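Long-range contacts in transcriptional regulator nlh2 (Aquifex aeolicus, PDB 4G3V), which probably activates sigma54-dependent transcription under the control of its GAF domain, seen here as a dimer in an inactive state: residues L115-I120 with K127-I132; E31-L36 with I57-G62; L108-H113 with F133-D138; E75-K80 with S97-K102; E14-L19 with G153-M158. One frame throughout, in Å; residues are numbered along the deposited sequence.

Contact 1: L115-I120 with K127-I132; sequences LIAAPI and KGVITI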
# COMPACT_ATOMS: atom_id res chain seq x y z
N LEU A 115 18.38 8.70 3.01
CA LEU A 115 18.15 7.29 3.22
C LEU A 115 16.74 7.13 3.78
O LEU A 115 16.38 7.80 4.74
CB LEU A 115 19.19 6.73 4.21
CG LEU A 115 19.21 5.23 4.47
CD1 LEU A 115 20.48 4.81 5.20
CD2 LEU A 115 18.01 4.80 5.27
N ILE A 116 15.94 6.28 3.15
CA ILE A 116 14.64 5.93 3.73
C ILE A 116 14.60 4.43 3.94
O ILE A 116 14.83 3.67 3.01
CB ILE A 116 13.47 6.34 2.83
CG1 ILE A 116 13.46 7.85 2.61
CG2 ILE A 116 12.13 5.86 3.43
CD1 ILE A 116 12.43 8.31 1.61
N ALA A 117 14.30 4.01 5.16
CA ALA A 117 14.25 2.61 5.50
C ALA A 117 12.91 2.33 6.16
O ALA A 117 12.52 3.02 7.11
CB ALA A 117 15.41 2.23 6.41
N ALA A 118 12.20 1.33 5.64
CA ALA A 118 10.87 0.99 6.15
C ALA A 118 10.80 -0.49 6.47
O ALA A 118 11.35 -1.34 5.75
CB ALA A 118 9.81 1.35 5.13
N PRO A 119 10.07 -0.81 7.54
CA PRO A 119 9.97 -2.21 7.97
C PRO A 119 9.04 -3.00 7.05
O PRO A 119 8.10 -2.45 6.44
CB PRO A 119 9.38 -2.11 9.38
CG PRO A 119 8.60 -0.86 9.36
CD PRO A 119 9.28 0.09 8.40
N ILE A 120 9.34 -4.29 6.96
CA ILE A 120 8.52 -5.26 6.26
C ILE A 120 7.98 -6.18 7.34
O ILE A 120 8.74 -6.94 7.95
CB ILE A 120 9.36 -6.06 5.26
CG1 ILE A 120 9.91 -5.14 4.17
CG2 ILE A 120 8.54 -7.18 4.62
CD1 ILE A 120 11.00 -5.78 3.31
N LYS A 127 9.99 -8.73 9.68
CA LYS A 127 10.62 -9.84 8.98
C LYS A 127 11.65 -9.35 7.98
O LYS A 127 12.35 -10.15 7.37
CB LYS A 127 9.55 -10.65 8.25
CG LYS A 127 8.48 -11.21 9.15
CD LYS A 127 9.10 -12.13 10.17
CE LYS A 127 8.12 -13.19 10.64
NZ LYS A 127 8.80 -14.23 11.46
N GLY A 128 11.73 -8.04 7.78
CA GLY A 128 12.72 -7.47 6.89
C GLY A 128 12.67 -5.95 6.88
O GLY A 128 11.87 -5.32 7.59
N VAL A 129 13.53 -5.36 6.07
CA VAL A 129 13.55 -3.91 5.89
C VAL A 129 13.84 -3.62 4.43
O VAL A 129 14.65 -4.32 3.81
CB VAL A 129 14.67 -3.25 6.75
CG1 VAL A 129 14.81 -1.75 6.42
CG2 VAL A 129 14.40 -3.49 8.25
N ILE A 130 13.16 -2.62 3.86
CA ILE A 130 13.56 -2.12 2.55
C ILE A 130 14.19 -0.76 2.76
O ILE A 130 13.63 0.09 3.46
CB ILE A 130 12.38 -2.04 1.56
CG1 ILE A 130 12.82 -1.35 0.26
CG2 ILE A 130 11.18 -1.33 2.16
CD1 ILE A 130 11.77 -1.40 -0.86
N THR A 131 15.38 -0.59 2.19
CA THR A 131 16.17 0.62 2.35
C THR A 131 16.50 1.19 0.98
O THR A 131 16.98 0.47 0.09
CB THR A 131 17.46 0.33 3.10
OG1 THR A 131 17.14 -0.11 4.43
CG2 THR A 131 18.37 1.56 3.16
N ILE A 132 16.27 2.48 0.81
CA ILE A 132 16.56 3.14 -0.46
C ILE A 132 17.36 4.41 -0.25
O ILE A 132 17.29 5.03 0.81
CB ILE A 132 15.27 3.47 -1.26
CG1 ILE A 132 14.48 4.60 -0.63
CG2 ILE A 132 14.37 2.25 -1.37
CD1 ILE A 132 14.73 5.95 -1.23

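Contact 2: E31-L36 with I57-G62; sequences EVLKVL and IASSYG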
# COMPACT_ATOMS: atom_id res chain seq x y z
N GLU A 31 12.71 -7.46 -9.07
CA GLU A 31 11.87 -6.72 -10.01
C GLU A 31 11.22 -5.52 -9.31
O GLU A 31 11.06 -4.46 -9.91
CB GLU A 31 10.81 -7.63 -10.63
CG GLU A 31 10.04 -7.02 -11.78
CD GLU A 31 10.85 -6.87 -13.07
OE1 GLU A 31 12.02 -7.30 -13.13
OE2 GLU A 31 10.28 -6.31 -14.02
N VAL A 32 10.87 -5.67 -8.04
CA VAL A 32 10.39 -4.52 -7.27
C VAL A 32 11.43 -3.38 -7.25
O VAL A 32 11.11 -2.21 -7.50
CB VAL A 32 10.03 -4.93 -5.83
CG1 VAL A 32 9.74 -3.69 -4.95
CG2 VAL A 32 8.84 -5.85 -5.84
N LEU A 33 12.69 -3.71 -6.97
CA LEU A 33 13.73 -2.69 -6.93
C LEU A 33 13.96 -2.08 -8.31
O LEU A 33 14.25 -0.89 -8.43
CB LEU A 33 15.03 -3.25 -6.35
CG LEU A 33 14.90 -3.79 -4.91
CD1 LEU A 33 16.25 -4.24 -4.35
CD2 LEU A 33 14.28 -2.76 -4.00
N LYS A 34 13.84 -2.90 -9.35
CA LYS A 34 14.00 -2.41 -10.71
C LYS A 34 12.92 -1.39 -11.06
O LYS A 34 13.21 -0.37 -11.69
CB LYS A 34 13.97 -3.58 -11.70
CG LYS A 34 14.22 -3.18 -13.13
CD LYS A 34 14.07 -4.38 -14.06
CE LYS A 34 15.03 -5.50 -13.71
NZ LYS A 34 14.83 -6.69 -14.58
N VAL A 35 11.69 -1.66 -10.65
CA VAL A 35 10.63 -0.69 -10.96
C VAL A 35 10.74 0.56 -10.08
O VAL A 35 10.37 1.65 -10.50
CB VAL A 35 9.19 -1.31 -10.98
CG1 VAL A 35 9.08 -2.40 -12.05
CG2 VAL A 35 8.79 -1.86 -9.66
N LEU A 36 11.28 0.43 -8.87
CA LEU A 36 11.54 1.63 -8.07
C LEU A 36 12.52 2.54 -8.80
O LEU A 36 12.41 3.77 -8.77
CB LEU A 36 12.10 1.27 -6.70
CG LEU A 36 11.03 0.84 -5.71
CD1 LEU A 36 11.65 0.45 -4.38
CD2 LEU A 36 10.04 1.97 -5.52
N ILE A 57 20.89 -9.07 3.47
CA ILE A 57 20.44 -8.58 2.18
C ILE A 57 20.02 -9.76 1.31
O ILE A 57 20.79 -10.72 1.11
CB ILE A 57 21.52 -7.73 1.48
CG1 ILE A 57 21.66 -6.40 2.21
CG2 ILE A 57 21.13 -7.49 0.02
CD1 ILE A 57 22.50 -5.36 1.50
N ALA A 58 18.79 -9.70 0.82
CA ALA A 58 18.21 -10.73 -0.03
C ALA A 58 18.19 -10.29 -1.49
O ALA A 58 18.29 -11.11 -2.40
CB ALA A 58 16.79 -11.03 0.42
N SER A 59 18.04 -8.99 -1.71
CA SER A 59 18.03 -8.45 -3.06
C SER A 59 18.57 -7.03 -3.03
O SER A 59 18.47 -6.33 -2.02
CB SER A 59 16.60 -8.45 -3.61
OG SER A 59 16.60 -8.18 -4.99
N SER A 60 19.14 -6.59 -4.15
CA SER A 60 19.78 -5.29 -4.16
C SER A 60 19.74 -4.68 -5.55
O SER A 60 19.50 -5.38 -6.54
CB SER A 60 21.23 -5.42 -3.70
OG SER A 60 21.95 -6.30 -4.53
N TYR A 61 19.98 -3.38 -5.62
CA TYR A 61 20.01 -2.68 -6.90
C TYR A 61 21.00 -1.53 -6.83
O TYR A 61 21.06 -0.82 -5.82
CB TYR A 61 18.62 -2.16 -7.25
CG TYR A 61 18.55 -1.54 -8.63
CD1 TYR A 61 18.86 -0.20 -8.82
CD2 TYR A 61 18.20 -2.30 -9.74
CE1 TYR A 61 18.81 0.37 -10.06
CE2 TYR A 61 18.16 -1.73 -11.00
CZ TYR A 61 18.47 -0.39 -11.15
OH TYR A 61 18.43 0.21 -12.40
N GLY A 62 21.76 -1.34 -7.90
CA GLY A 62 22.79 -0.32 -7.94
C GLY A 62 24.06 -0.69 -7.20
O GLY A 62 24.62 -1.77 -7.37

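Contact 3: L108-H113 with F133-D138; sequences LLTEKH and FKEFSD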
# COMPACT_ATOMS: atom_id res chain seq x y z
N LEU A 108 30.15 7.39 -2.25
CA LEU A 108 29.51 7.49 -3.56
C LEU A 108 28.29 8.41 -3.53
O LEU A 108 27.85 8.89 -4.58
CB LEU A 108 29.10 6.10 -4.05
CG LEU A 108 28.37 6.09 -5.40
CD1 LEU A 108 29.23 6.72 -6.50
CD2 LEU A 108 27.97 4.67 -5.78
N LEU A 109 27.74 8.65 -2.34
CA LEU A 109 26.60 9.54 -2.18
C LEU A 109 27.02 11.00 -2.24
O LEU A 109 28.15 11.35 -1.89
CB LEU A 109 25.92 9.29 -0.83
CG LEU A 109 25.41 7.88 -0.55
CD1 LEU A 109 24.71 7.82 0.80
CD2 LEU A 109 24.48 7.43 -1.66
N THR A 110 26.10 11.86 -2.70
CA THR A 110 26.25 13.31 -2.58
C THR A 110 25.61 13.76 -1.28
O THR A 110 25.02 12.95 -0.56
CB THR A 110 25.54 14.06 -3.71
OG1 THR A 110 24.12 14.04 -3.48
CG2 THR A 110 25.85 13.43 -5.07
N GLU A 111 25.69 15.05 -0.99
CA GLU A 111 25.09 15.58 0.23
C GLU A 111 23.56 15.64 0.12
O GLU A 111 22.87 15.80 1.13
CB GLU A 111 25.64 16.97 0.54
CG GLU A 111 25.14 17.54 1.86
CD GLU A 111 25.86 18.81 2.25
OE1 GLU A 111 27.05 18.97 1.89
OE2 GLU A 111 25.23 19.66 2.93
N LYS A 112 23.03 15.50 -1.09
CA LYS A 112 21.59 15.57 -1.30
C LYS A 112 20.90 14.23 -1.09
O LYS A 112 19.68 14.17 -0.94
CB LYS A 112 21.28 16.11 -2.70
CG LYS A 112 21.92 17.47 -2.96
CD LYS A 112 21.02 18.37 -3.80
CE LYS A 112 20.89 17.86 -5.23
NZ LYS A 112 20.28 18.90 -6.12
N HIS A 113 21.67 13.14 -1.07
CA HIS A 113 21.07 11.82 -0.89
C HIS A 113 20.44 11.67 0.48
O HIS A 113 21.06 12.00 1.50
CB HIS A 113 22.11 10.71 -1.06
CG HIS A 113 22.32 10.30 -2.49
ND1 HIS A 113 23.33 10.83 -3.26
CD2 HIS A 113 21.64 9.44 -3.28
CE1 HIS A 113 23.27 10.30 -4.47
NE2 HIS A 113 22.25 9.45 -4.51
N PHE A 133 18.14 4.78 -1.25
CA PHE A 133 18.89 6.02 -1.24
C PHE A 133 18.45 6.85 -2.45
O PHE A 133 18.37 6.33 -3.57
CB PHE A 133 20.38 5.73 -1.33
CG PHE A 133 20.95 5.06 -0.12
CD1 PHE A 133 20.86 3.69 0.03
CD2 PHE A 133 21.58 5.81 0.87
CE1 PHE A 133 21.38 3.07 1.15
CE2 PHE A 133 22.09 5.20 1.99
CZ PHE A 133 22.00 3.82 2.12
N LYS A 134 18.15 8.12 -2.24
CA LYS A 134 17.69 8.95 -3.33
C LYS A 134 17.92 10.43 -3.01
O LYS A 134 17.76 10.85 -1.87
CB LYS A 134 16.21 8.70 -3.57
CG LYS A 134 15.60 9.58 -4.66
CD LYS A 134 14.15 9.20 -4.90
CE LYS A 134 13.44 10.22 -5.76
NZ LYS A 134 14.00 10.27 -7.13
N GLU A 135 18.29 11.21 -4.02
CA GLU A 135 18.49 12.64 -3.85
C GLU A 135 17.18 13.42 -3.77
O GLU A 135 16.24 13.16 -4.52
CB GLU A 135 19.30 13.21 -5.03
CG GLU A 135 20.75 12.77 -5.08
CD GLU A 135 21.54 13.61 -6.06
OE1 GLU A 135 20.95 14.04 -7.07
OE2 GLU A 135 22.74 13.87 -5.81
N PHE A 136 17.14 14.40 -2.87
CA PHE A 136 16.00 15.29 -2.72
C PHE A 136 16.53 16.71 -2.55
O PHE A 136 17.63 16.91 -2.03
CB PHE A 136 15.19 14.93 -1.49
CG PHE A 136 14.50 13.60 -1.60
CD1 PHE A 136 13.24 13.51 -2.16
CD2 PHE A 136 15.12 12.46 -1.14
CE1 PHE A 136 12.61 12.29 -2.27
CE2 PHE A 136 14.49 11.23 -1.24
CZ PHE A 136 13.24 11.14 -1.80
N SER A 137 15.72 17.68 -2.97
CA SER A 137 16.11 19.08 -2.91
C SER A 137 15.38 19.86 -1.81
O SER A 137 15.56 21.07 -1.69
CB SER A 137 15.86 19.74 -4.27
OG SER A 137 16.65 19.12 -5.27
N ASP A 138 14.57 19.18 -1.02
CA ASP A 138 13.91 19.80 0.13
C ASP A 138 13.26 18.75 1.04
O ASP A 138 12.81 17.71 0.57
CB ASP A 138 12.86 20.82 -0.32
CG ASP A 138 11.84 20.23 -1.26
OD1 ASP A 138 10.98 19.46 -0.79
OD2 ASP A 138 11.90 20.54 -2.47

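Contact 4: E75-K80 with S97-K102; sequences EGITGK and SAFANK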
# COMPACT_ATOMS: atom_id res chain seq x y z
N GLU A 75 21.71 -1.82 15.09
CA GLU A 75 22.94 -1.49 14.37
C GLU A 75 22.70 -0.62 13.15
O GLU A 75 22.16 -1.08 12.12
CB GLU A 75 23.66 -2.77 13.91
CG GLU A 75 24.91 -2.48 13.10
CD GLU A 75 25.61 -3.74 12.62
OE1 GLU A 75 25.01 -4.83 12.68
OE2 GLU A 75 26.77 -3.62 12.17
N GLY A 76 23.13 0.64 13.23
CA GLY A 76 22.95 1.57 12.13
C GLY A 76 21.48 1.90 11.90
O GLY A 76 20.60 1.50 12.67
N ILE A 77 21.20 2.63 10.83
CA ILE A 77 19.85 3.09 10.53
C ILE A 77 18.93 1.92 10.18
O ILE A 77 17.83 1.80 10.72
CB ILE A 77 19.86 4.13 9.39
CG1 ILE A 77 20.63 5.38 9.85
CG2 ILE A 77 18.45 4.50 8.97
CD1 ILE A 77 21.15 6.23 8.72
N THR A 78 19.40 1.05 9.30
CA THR A 78 18.61 -0.11 8.92
C THR A 78 18.38 -1.02 10.13
O THR A 78 17.29 -1.55 10.31
CB THR A 78 19.28 -0.86 7.74
OG1 THR A 78 19.26 -0.02 6.57
CG2 THR A 78 18.53 -2.13 7.43
N GLY A 79 19.39 -1.17 10.99
CA GLY A 79 19.26 -1.99 12.18
C GLY A 79 18.27 -1.42 13.19
O GLY A 79 17.62 -2.16 13.93
N LYS A 80 18.15 -0.10 13.23
CA LYS A 80 17.19 0.52 14.14
C LYS A 80 15.75 0.29 13.66
O LYS A 80 14.86 0.05 14.47
CB LYS A 80 17.48 2.01 14.31
CG LYS A 80 18.66 2.29 15.23
CD LYS A 80 19.07 3.75 15.17
CE LYS A 80 20.05 4.09 16.26
NZ LYS A 80 21.28 3.25 16.19
N SER A 97 25.18 11.24 11.94
CA SER A 97 25.98 10.58 12.97
C SER A 97 25.63 9.10 13.17
O SER A 97 26.46 8.33 13.67
CB SER A 97 25.80 11.31 14.31
OG SER A 97 24.50 11.06 14.83
N ALA A 98 24.42 8.70 12.80
CA ALA A 98 23.96 7.33 13.03
C ALA A 98 24.19 6.44 11.81
O ALA A 98 23.93 5.24 11.85
CB ALA A 98 22.47 7.33 13.42
N PHE A 99 24.68 7.03 10.73
CA PHE A 99 24.91 6.29 9.50
C PHE A 99 26.13 5.38 9.63
O PHE A 99 27.26 5.84 9.72
CB PHE A 99 25.09 7.27 8.34
CG PHE A 99 25.26 6.60 7.01
CD1 PHE A 99 24.45 5.53 6.64
CD2 PHE A 99 26.21 7.05 6.11
CE1 PHE A 99 24.60 4.92 5.41
CE2 PHE A 99 26.37 6.43 4.87
CZ PHE A 99 25.56 5.37 4.53
N ALA A 100 25.89 4.07 9.64
CA ALA A 100 26.97 3.12 9.84
C ALA A 100 27.73 2.90 8.55
O ALA A 100 28.79 2.27 8.54
CB ALA A 100 26.43 1.80 10.36
N ASN A 101 27.17 3.42 7.47
CA ASN A 101 27.78 3.30 6.16
C ASN A 101 28.47 1.96 6.02
O ASN A 101 29.63 1.89 5.63
CB ASN A 101 28.80 4.42 5.95
CG ASN A 101 29.36 4.42 4.55
OD1 ASN A 101 28.91 3.66 3.69
ND2 ASN A 101 30.34 5.29 4.29
N LYS A 102 27.76 0.91 6.37
CA LYS A 102 28.34 -0.42 6.38
C LYS A 102 28.95 -0.75 5.02
O LYS A 102 30.08 -1.24 4.93
CB LYS A 102 27.28 -1.46 6.75
CG LYS A 102 27.80 -2.89 6.82
CD LYS A 102 29.00 -3.02 7.75
CE LYS A 102 29.63 -4.40 7.67
NZ LYS A 102 30.86 -4.48 8.52

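Contact 5: E14-L19 with G153-M158; sequences EITKIL and GNLLGM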
# COMPACT_ATOMS: atom_id res chain seq x y z
N GLU A 14 1.90 -1.61 -10.11
CA GLU A 14 2.83 -2.49 -10.82
C GLU A 14 3.49 -3.48 -9.86
O GLU A 14 3.61 -4.66 -10.16
CB GLU A 14 3.89 -1.65 -11.54
CG GLU A 14 5.00 -2.46 -12.23
CD GLU A 14 4.54 -3.29 -13.41
OE1 GLU A 14 3.33 -3.33 -13.73
OE2 GLU A 14 5.43 -3.92 -14.02
N ILE A 15 3.90 -2.99 -8.69
CA ILE A 15 4.50 -3.85 -7.68
C ILE A 15 3.51 -4.92 -7.22
O ILE A 15 3.89 -6.08 -7.06
CB ILE A 15 5.05 -3.01 -6.49
CG1 ILE A 15 6.32 -2.26 -6.96
CG2 ILE A 15 5.37 -3.89 -5.30
CD1 ILE A 15 6.83 -1.20 -5.98
N THR A 16 2.24 -4.56 -7.05
CA THR A 16 1.24 -5.54 -6.63
C THR A 16 1.07 -6.62 -7.70
O THR A 16 0.93 -7.80 -7.40
CB THR A 16 -0.10 -4.85 -6.32
OG1 THR A 16 0.11 -3.90 -5.27
CG2 THR A 16 -1.17 -5.82 -5.88
N LYS A 17 1.10 -6.20 -8.96
CA LYS A 17 1.02 -7.12 -10.08
C LYS A 17 2.19 -8.11 -10.08
O LYS A 17 1.99 -9.31 -10.24
CB LYS A 17 1.00 -6.34 -11.39
CG LYS A 17 0.87 -7.21 -12.63
CD LYS A 17 0.69 -6.34 -13.89
CE LYS A 17 0.65 -7.20 -15.14
NZ LYS A 17 0.59 -6.38 -16.40
N ILE A 18 3.40 -7.60 -9.87
CA ILE A 18 4.59 -8.46 -9.78
C ILE A 18 4.47 -9.45 -8.61
O ILE A 18 4.70 -10.66 -8.77
CB ILE A 18 5.85 -7.62 -9.59
CG1 ILE A 18 6.14 -6.81 -10.86
CG2 ILE A 18 7.05 -8.49 -9.23
CD1 ILE A 18 7.06 -5.63 -10.60
N LEU A 19 4.12 -8.93 -7.44
CA LEU A 19 4.11 -9.74 -6.23
C LEU A 19 2.93 -10.73 -6.14
O LEU A 19 2.96 -11.64 -5.30
CB LEU A 19 4.14 -8.83 -5.01
CG LEU A 19 5.38 -7.95 -4.89
CD1 LEU A 19 5.28 -7.09 -3.63
CD2 LEU A 19 6.66 -8.79 -4.88
N GLY A 153 6.90 -1.35 1.66
CA GLY A 153 7.26 -2.27 2.73
C GLY A 153 6.09 -3.14 3.15
O GLY A 153 6.24 -4.33 3.43
N ASN A 154 4.90 -2.55 3.19
CA ASN A 154 3.69 -3.30 3.49
C ASN A 154 3.31 -4.32 2.40
O ASN A 154 2.91 -5.45 2.71
CB ASN A 154 2.54 -2.34 3.74
CG ASN A 154 2.60 -1.74 5.15
OD1 ASN A 154 2.23 -2.39 6.11
ND2 ASN A 154 3.09 -0.52 5.27
N LEU A 155 3.42 -3.92 1.14
CA LEU A 155 3.19 -4.85 0.04
C LEU A 155 4.16 -6.01 0.17
O LEU A 155 3.81 -7.17 -0.07
CB LEU A 155 3.37 -4.17 -1.31
CG LEU A 155 2.36 -3.07 -1.65
CD1 LEU A 155 2.76 -2.42 -2.96
CD2 LEU A 155 0.96 -3.62 -1.74
N LEU A 156 5.40 -5.70 0.54
CA LEU A 156 6.39 -6.76 0.70
C LEU A 156 6.04 -7.67 1.90
O LEU A 156 6.28 -8.87 1.87
CB LEU A 156 7.79 -6.16 0.85
CG LEU A 156 8.37 -5.61 -0.46
CD1 LEU A 156 9.59 -4.73 -0.22
CD2 LEU A 156 8.75 -6.77 -1.41
N GLY A 157 5.47 -7.09 2.96
CA GLY A 157 5.02 -7.88 4.10
C GLY A 157 4.00 -8.92 3.65
O GLY A 157 4.05 -10.08 4.04
N MET A 158 3.05 -8.50 2.82
CA MET A 158 2.04 -9.40 2.28
C MET A 158 2.73 -10.50 1.48
O MET A 158 2.38 -11.67 1.58
CB MET A 158 1.06 -8.66 1.37
CG MET A 158 0.19 -7.60 2.04
SD MET A 158 -1.05 -8.25 3.16
CE MET A 158 -1.98 -9.35 2.10

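Contact 1: L115-I120 with K127-I132
The flat groups here are the peptide units of two antiparallel strands, lying side by side in one sheet. One face carries Ala117, Pro119, Val129 and Thr131 and is covered by helix 76-84; the other carries Ile116, Ala118, Ile120, Ile130 and Ile132 and meets helix 139-162. At the outer edges, strand 88-90 bonds to 115-120 and strand 44-51 to 127-132. Ile116 and Ile132 exchange two hydrogen bonds in the plane of each carbonyl. Ala118 and Ile130 also exchange two bonds, here with each donor nearly along the C=O axis; Ala118 N is 2.9 Å from Ile130 O. Near Ile120 the pattern slips into a classic beta bulge. Ile120 O accepts from Lys127 N at 2.8 Å and more weakly from Gly128 N at 3.2 Å, while Ile120 N reaches Gly128 O from above its carbonyl plane. Ile120 has CG1 anti to the carbonyl carbon (chi1 -64°), which brings CD1 to 3.7 Å from Val129 C, across the backbone where Gly128 has no side chain. An alanine in place of Ile120 would remove CG1, CG2 and CD1 and would probably loosen the packing over the Gly128-Val129 backbone and against Phe160. Thr131 OG1 lies 3.5 Å from Ala117 CB and hydrogen-bonds to Thr78 OG1 of helix 76-84, while Thr131 CG2 crosses obliquely by Leu115 CD2 at 3.9 Å. With backbone bonds on both flanks and mostly apolar side chains on both faces, this hairpin can bury its peptide groups at the domain centre without leaving their hydrogen-bonding demand to solvent.

Contact 2: E31-L36 with I57-G62
Leu33 carries the tight part of this contact, its CG set anti to the carbonyl carbon (chi1 -60°) so that the side chain extends from helix 25-40 onto strand 54-61. Its CD1 rests on the strand backbone, 3.7 Å from Ser60 CA, and meets Ser59 OG at 4.0 Å. Next along the strand after Ser60, Tyr61 CB touches Leu33 CB at 3.9 Å. Tyr61 has CG anti to its backbone N (chi1 -175°), which swings the ring along the helix: Leu33 O lies over one ring face, and Lys34 CA comes within 4.2 Å of Tyr61 CE2. Tyr37, a turn further along the helix, also meets this ring. The other flank is looser and open to solvent. Lys34 approaches with its backbone and the root of its side chain, while its long chain leads off to a salt bridge within the helix, Lys34 NZ to Glu31 OE1 at 3.2 Å, on the syn lone pair of the carboxylate. No hydrogen bond joins the two segments. The axes stand 8.0 Å apart at 23°, helix and strand running nearly the same way, as expected where a helix packs along the antiparallel sheet of a GAF domain.

Contact 3: L108-H113 with F133-D138
His113 sits at the start of strand 113-122 with CG anti to the carbonyl carbon (chi1 -85°), and both faces of its imidazole are covered. Glu135 CG lies 3.6 Å from the ring centroid, almost straight above it in a CH-pi contact, while Leu109 CD2 covers the opposite face near the rim. ND1 accepts a hydrogen bond from Thr110 N at 3.0 Å, which holds the ring against the turn. Thr110 places OG1 in the crowded position between its backbone N and carbonyl carbon (chi1 75°). There the hydroxyl donates to Glu135 OE2, 2.7 Å from OG1 and met on its anti lone pair, and accepts from Lys112 N at 3.0 Å. Glu135 leaves the strand with CG anti to its carbonyl carbon (chi1 -69°) and stays extended beyond, so CG sits over the imidazole and the carboxylate reaches Thr110; its negative charge may polarise that hydroxyl. Bends at chi2 and chi3 carry the Lys112 chain alongside Phe136 O, and its NZ stays 3.7 Å from Ser137 OG. Lys112 O takes Phe136 N at 3.2 Å from above the carbonyl plane. Deeper in, Leu109 CD1 meets Phe133 CD2 at 3.7 Å, the two side chains crossing at about a right angle. Thr110 to His113 form a type I turn, and the Thr110 hydroxyl also makes it an ST turn: a side-chain-bonded turn leading into the GAF sheet beside the end of strand 125-135.

Contact 4: E75-K80 with S97-K102
Gly76, with a positive phi of 67°, comes closest to Ala100, CA to CA 4.9 Å, where helix 76-84 meets the loop that follows strand 88-90. Both elements lie over one face of the GAF sheet, the side on which ligand pockets are formed in many GAF domains. The junction is close because Gly76 lacks a side chain: Ala100 CB lies 3.9 Å from Gly76 CA, where a CB on the glycine would be crowded. Ala98 O faces the same glycine, 3.8 Å from its CA. Ile77 carries the apolar part of the contact. With CG1 anti to the carbonyl carbon (chi1 -64°), it runs alongside the loop, CG1 3.9 Å from Ala98 O and CD1 3.8 Å from Phe99 CA. At its tip CD1 meets the Phe99 ring obliquely at atom CD1, 4.0 Å away. Val93 and Leu115 border both side chains, so Ile77 joins helix, loop and sheet. An alanine here would remove CG1, CG2 and CD1, and is likely to loosen the loop against the helix, since Ala98 and Phe99 would lose these contacts. Glu75 and Lys102 bring opposite charges near each other without contact. Phe99 holds CG anti to its backbone N (chi1 -177°), and the loop curls back over the ring to place Asn101 N above its centre, 3.5 Å from the plane.

Contact 5: E14-L19 with G153-M158
Leu155 reaches from helix 139-162 across to helix 4-19 and spreads its two methyls over Ile15 and Thr16. CG stands anti to the carbonyl carbon (chi1 -66°), so CD1 lies 3.8 Å from Ile15 CG2 while CD2 lies 3.6 Å from Thr16 OG1. The leucine meets Ile15 obliquely but crosses the threonine side chain at about a right angle. One turn on, Leu19 CD1 comes in over the backbone, 3.9 Å from Leu155 O, and touches Leu156 CD2 at 4.1 Å. No hydrogen bond crosses between the segments. Thr16 OG1 bonds instead to Val12 O of its own helix and, more weakly, to Asn154 OD1 of the second subunit. Met158 of the second subunit packs on Thr16, Leu19 and Leu155, so the side of the helix pair is closed by the partner chain. The axes run 15° from parallel and come no closer than 10.5 Å, a spacing bridged mostly by the branched side chains of Ile15, Thr16, Leu19 and Leu155. Two near-parallel helices from each subunit, sharing Asn154 and Met158 across the interface, are consistent with the helical bundle through which GAF domains commonly dimerise.

The hairpin of contact 1, centred about 4 Å from the centre of the chain, touches all the others. On one face Ile130 CD1 packs on Leu36 CD1 of contact 2 (4.0 Å), and Ile120 CG2 meets Gly157 N of contact 5 (3.5 Å). Contacts 2 and 5 join through Val35 CG2 and Ile15 CG1, 3.7 Å apart, making one helical layer ending at the dimer interface. On the other face Thr131 OG1 probably bonds to Thr78 OG1 of contact 4 (3.0 Å), where a GAF ligand pocket might be expected. Contact 3 lies further along strand 125-135, shared with contact 1; its Phe133 reaches Phe99 of contact 4. The centres of contacts 4 and 5 lie about 25 Å apart.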